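PDB 1VR0: probable 2-phosphosulfolactate phosphatase, which probably hydrolyses (2R)-O-phospho-3-sulfolactate to (2R)-3-sulfolactate and phosphate, using magnesium as its cofactor. Local coordinates for residues A49-V63 with V105-R119. Residues are numbered along the deposited sequence; the frame is centred on the assembly and turned at random.
Sequences ALNNGCKRVVPVLTV and VKGKTLIMTTTNGTR
Val-58 N donates to Leu-110 O (2.8 Å), one of the backbone hydrogen bonds that join parallel strands 56-59 and 109-113. Leu-110 N in turn gives a nearly straight bond (171°) to Arg-56 O, and Met-112 N reaches Val-58 O. Beta-branched residues suit extended backbones: Val-58 and Ile-111 lie side by side, CB of Val-58 3.8 Å from CD1 of Ile-111, while Val-57, Leu-110 and Met-112 (selenomethionine) fill the other face, against helix 42-51.

Arg-56 can be followed outward. Its CB sets the chain on the face shared with Thr-109. CG, between backbone N and carbonyl carbon (chi1 69°), lies 3.5 Å from Thr-109 OG1 and 3.8 Å from its CG2; CD continues past the same methyl, and the bend at chi3 returns the guanidinium to the threonine, where NH1 makes a weak, bent bond to OG1 (2.8 Å) at the group's edge. NE is salt-bridged to Glu-245.

Before the strands, Gly-53 ends helix 42-51 in a Schellman motif; at its positive phi a CB would press on the preceding carbonyl O and clash with Lys-106 CG. Gly-53 O accepts a bond from Gly-107 N. At the C-terminal end of strand 109-113, Thr-113 OG1 donates to Val-60 O at 2.9 Å, above the carbonyl plane, and also bonds to Arg-83. This is parallel strand pairing in a three-stranded sheet, whose central strand 109-113 leads into Thr-115 and Asn-116 of the sulfolactate pocket.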
# COMPACT_ATOMS: atom_id res chain seq x y z
N ALA A 49 -15.87 12.35 20.53
CA ALA A 49 -17.26 12.51 20.82
C ALA A 49 -17.75 11.48 21.83
O ALA A 49 -18.41 11.85 22.82
CB ALA A 49 -18.04 12.40 19.54
N LEU A 50 -17.41 10.21 21.58
CA LEU A 50 -17.80 9.12 22.46
C LEU A 50 -17.18 9.21 23.85
O LEU A 50 -17.86 8.96 24.84
CB LEU A 50 -17.51 7.78 21.79
CG LEU A 50 -18.62 7.48 20.79
CD1 LEU A 50 -18.18 6.64 19.69
CD2 LEU A 50 -19.80 6.82 21.52
N ASN A 51 -15.92 9.61 23.89
CA ASN A 51 -15.24 9.91 25.13
C ASN A 51 -15.90 11.05 25.91
O ASN A 51 -15.79 11.08 27.11
CB ASN A 51 -13.79 10.31 24.83
CG ASN A 51 -12.95 10.39 26.08
OD1 ASN A 51 -12.82 9.42 26.81
ND2 ASN A 51 -12.38 11.56 26.32
N ASN A 52 -16.53 11.99 25.22
CA ASN A 52 -17.24 13.09 25.88
C ASN A 52 -18.72 12.81 26.17
O ASN A 52 -19.49 13.73 26.40
CB ASN A 52 -17.14 14.36 25.04
CG ASN A 52 -15.74 14.91 24.97
OD1 ASN A 52 -14.88 14.54 25.78
ND2 ASN A 52 -15.50 15.81 24.02
N GLY A 53 -19.13 11.54 26.12
CA GLY A 53 -20.42 11.13 26.64
C GLY A 53 -21.49 11.02 25.59
O GLY A 53 -22.68 10.87 25.89
N CYS A 54 -21.11 11.13 24.34
CA CYS A 54 -22.02 10.88 23.23
C CYS A 54 -22.60 9.48 23.34
O CYS A 54 -21.88 8.55 23.69
CB CYS A 54 -21.23 11.01 21.95
SG CYS A 54 -22.11 10.68 20.46
N LYS A 55 -23.88 9.33 23.06
CA LYS A 55 -24.53 8.02 23.23
C LYS A 55 -24.14 7.05 22.15
O LYS A 55 -23.85 5.88 22.43
CB LYS A 55 -26.03 8.13 23.20
CG LYS A 55 -26.70 6.77 23.24
CD LYS A 55 -28.11 6.86 23.83
CE LYS A 55 -28.72 5.48 23.96
NZ LYS A 55 -29.76 5.51 24.98
N ARG A 56 -24.21 7.50 20.91
CA ARG A 56 -23.81 6.67 19.79
C ARG A 56 -23.45 7.52 18.60
O ARG A 56 -23.91 8.65 18.48
CB ARG A 56 -24.94 5.71 19.42
CG ARG A 56 -26.17 6.39 18.80
CD ARG A 56 -27.12 5.37 18.20
NE ARG A 56 -27.84 4.58 19.19
CZ ARG A 56 -28.94 5.00 19.81
NH1 ARG A 56 -29.46 6.19 19.56
NH2 ARG A 56 -29.52 4.22 20.70
N VAL A 57 -22.63 6.96 17.72
CA VAL A 57 -22.38 7.55 16.42
C VAL A 57 -22.93 6.61 15.36
O VAL A 57 -22.65 5.44 15.39
CB VAL A 57 -20.87 7.75 16.13
CG1 VAL A 57 -20.70 8.36 14.77
CG2 VAL A 57 -20.20 8.62 17.20
N VAL A 58 -23.71 7.15 14.41
CA VAL A 58 -24.23 6.39 13.28
C VAL A 58 -23.58 6.93 11.99
O VAL A 58 -23.97 7.98 11.50
CB VAL A 58 -25.74 6.57 13.16
CG1 VAL A 58 -26.26 5.75 11.96
CG2 VAL A 58 -26.44 6.21 14.44
N PRO A 59 -22.58 6.20 11.44
CA PRO A 59 -21.95 6.57 10.20
C PRO A 59 -22.78 6.18 8.97
O PRO A 59 -23.29 5.08 8.88
CB PRO A 59 -20.65 5.77 10.23
CG PRO A 59 -20.95 4.60 10.99
CD PRO A 59 -21.98 4.99 12.00
N VAL A 60 -22.92 7.11 8.04
CA VAL A 60 -23.63 6.86 6.79
C VAL A 60 -22.81 7.38 5.58
O VAL A 60 -21.84 8.14 5.72
CB VAL A 60 -25.02 7.49 6.80
CG1 VAL A 60 -25.82 6.96 7.99
CG2 VAL A 60 -24.96 9.01 6.82
N LEU A 61 -23.20 6.95 4.39
CA LEU A 61 -22.44 7.24 3.19
C LEU A 61 -22.94 8.50 2.47
O LEU A 61 -22.17 9.16 1.79
CB LEU A 61 -22.40 6.01 2.27
CG LEU A 61 -21.70 4.75 2.83
CD1 LEU A 61 -21.53 3.71 1.77
CD2 LEU A 61 -20.33 5.01 3.51
N THR A 62 -24.21 8.84 2.60
CA THR A 62 -24.70 9.99 1.85
C THR A 62 -25.40 10.97 2.76
O THR A 62 -25.91 10.60 3.82
CB THR A 62 -25.68 9.59 0.71
OG1 THR A 62 -26.95 9.16 1.24
CG2 THR A 62 -25.09 8.49 -0.10
N VAL A 63 -25.44 12.22 2.32
CA VAL A 63 -26.21 13.24 3.00
C VAL A 63 -27.69 12.88 3.07
O VAL A 63 -28.35 13.10 4.08
CB VAL A 63 -26.02 14.62 2.31
CG1 VAL A 63 -26.96 15.69 2.89
CG2 VAL A 63 -24.52 15.03 2.43
N VAL A 105 -22.48 17.14 23.04
CA VAL A 105 -22.75 15.78 22.64
C VAL A 105 -23.30 14.84 23.70
O VAL A 105 -23.71 13.74 23.35
CB VAL A 105 -21.50 15.07 22.06
CG1 VAL A 105 -21.00 15.81 20.89
CG2 VAL A 105 -20.40 14.89 23.10
N LYS A 106 -23.29 15.22 24.97
CA LYS A 106 -23.59 14.21 25.98
C LYS A 106 -25.01 13.65 25.78
O LYS A 106 -25.99 14.38 25.76
CB LYS A 106 -23.39 14.73 27.40
CG LYS A 106 -23.18 13.60 28.44
CD LYS A 106 -23.65 14.04 29.81
CE LYS A 106 -23.16 13.14 30.94
NZ LYS A 106 -23.60 13.65 32.29
N GLY A 107 -25.10 12.35 25.61
CA GLY A 107 -26.40 11.68 25.51
C GLY A 107 -27.01 11.74 24.13
O GLY A 107 -28.02 11.08 23.87
N LYS A 108 -26.38 12.48 23.22
CA LYS A 108 -26.92 12.66 21.89
C LYS A 108 -26.50 11.54 20.93
O LYS A 108 -25.63 10.72 21.24
CB LYS A 108 -26.59 14.07 21.40
CG LYS A 108 -27.50 15.06 22.15
CD LYS A 108 -27.20 16.49 21.88
CE LYS A 108 -28.31 17.41 22.43
NZ LYS A 108 -29.50 17.39 21.55
N THR A 109 -27.19 11.48 19.80
CA THR A 109 -26.92 10.52 18.74
C THR A 109 -26.34 11.28 17.53
O THR A 109 -27.00 12.09 16.92
CB THR A 109 -28.21 9.79 18.31
OG1 THR A 109 -28.57 8.83 19.29
CG2 THR A 109 -28.05 9.10 16.97
N LEU A 110 -25.09 10.99 17.19
CA LEU A 110 -24.38 11.71 16.15
C LEU A 110 -24.48 10.97 14.82
O LEU A 110 -23.88 9.91 14.64
CB LEU A 110 -22.93 11.86 16.58
CG LEU A 110 -21.96 12.49 15.62
CD1 LEU A 110 -22.43 13.85 15.13
CD2 LEU A 110 -20.68 12.61 16.36
N ILE A 111 -25.27 11.52 13.90
CA ILE A 111 -25.34 11.02 12.55
C ILE A 111 -24.20 11.70 11.78
O ILE A 111 -24.14 12.91 11.69
CB ILE A 111 -26.66 11.37 11.86
CG1 ILE A 111 -27.89 11.05 12.73
CG2 ILE A 111 -26.78 10.66 10.54
CD1 ILE A 111 -27.97 9.65 13.30
N MSE A 112 -23.29 10.91 11.22
CA MSE A 112 -22.26 11.50 10.39
C MSE A 112 -21.92 10.80 9.11
O MSE A 112 -22.05 9.58 8.98
CB MSE A 112 -20.96 11.74 11.17
CG MSE A 112 -20.48 10.64 12.06
SE MSE A 112 -18.60 10.96 12.77
CE MSE A 112 -18.49 13.07 12.63
N THR A 113 -21.49 11.61 8.16
CA THR A 113 -21.02 11.15 6.89
C THR A 113 -19.78 11.97 6.56
O THR A 113 -19.78 13.19 6.73
CB THR A 113 -22.10 11.27 5.81
OG1 THR A 113 -21.57 10.79 4.57
CG2 THR A 113 -22.60 12.71 5.62
N THR A 114 -18.71 11.28 6.14
CA THR A 114 -17.45 11.94 5.81
C THR A 114 -16.87 11.42 4.51
O THR A 114 -17.35 10.44 3.92
CB THR A 114 -16.37 11.82 6.94
OG1 THR A 114 -15.88 10.49 7.05
CG2 THR A 114 -16.91 12.25 8.28
N THR A 115 -15.83 12.12 4.05
CA THR A 115 -15.20 11.86 2.77
C THR A 115 -14.54 10.46 2.73
O THR A 115 -14.76 9.72 1.78
CB THR A 115 -14.18 13.02 2.42
OG1 THR A 115 -14.88 14.26 2.13
CG2 THR A 115 -13.31 12.65 1.22
N ASN A 116 -13.82 10.08 3.79
CA ASN A 116 -13.02 8.84 3.86
C ASN A 116 -13.40 7.84 4.99
O ASN A 116 -13.77 6.67 4.72
CB ASN A 116 -11.57 9.25 4.01
CG ASN A 116 -11.13 10.17 2.90
OD1 ASN A 116 -11.40 9.89 1.72
ND2 ASN A 116 -10.51 11.30 3.25
N GLY A 117 -13.30 8.31 6.24
CA GLY A 117 -13.56 7.47 7.42
C GLY A 117 -14.83 6.63 7.40
O GLY A 117 -14.78 5.43 7.66
N THR A 118 -15.97 7.25 7.05
CA THR A 118 -17.26 6.56 7.09
C THR A 118 -17.38 5.44 6.05
O THR A 118 -18.01 4.41 6.32
CB THR A 118 -18.47 7.59 7.01
OG1 THR A 118 -18.51 8.33 5.76
CG2 THR A 118 -18.41 8.55 8.21
N ARG A 119 -16.74 5.64 4.89
CA ARG A 119 -16.63 4.60 3.84
C ARG A 119 -15.81 3.36 4.32
O ARG A 119 -16.19 2.20 4.10
CB ARG A 119 -15.96 5.21 2.59
CG ARG A 119 -16.70 6.47 2.02
CD ARG A 119 -16.00 7.12 0.75
NE ARG A 119 -15.35 6.11 -0.10
CZ ARG A 119 -14.05 6.07 -0.45
NH1 ARG A 119 -13.16 7.01 -0.12
NH2 ARG A 119 -13.65 5.06 -1.20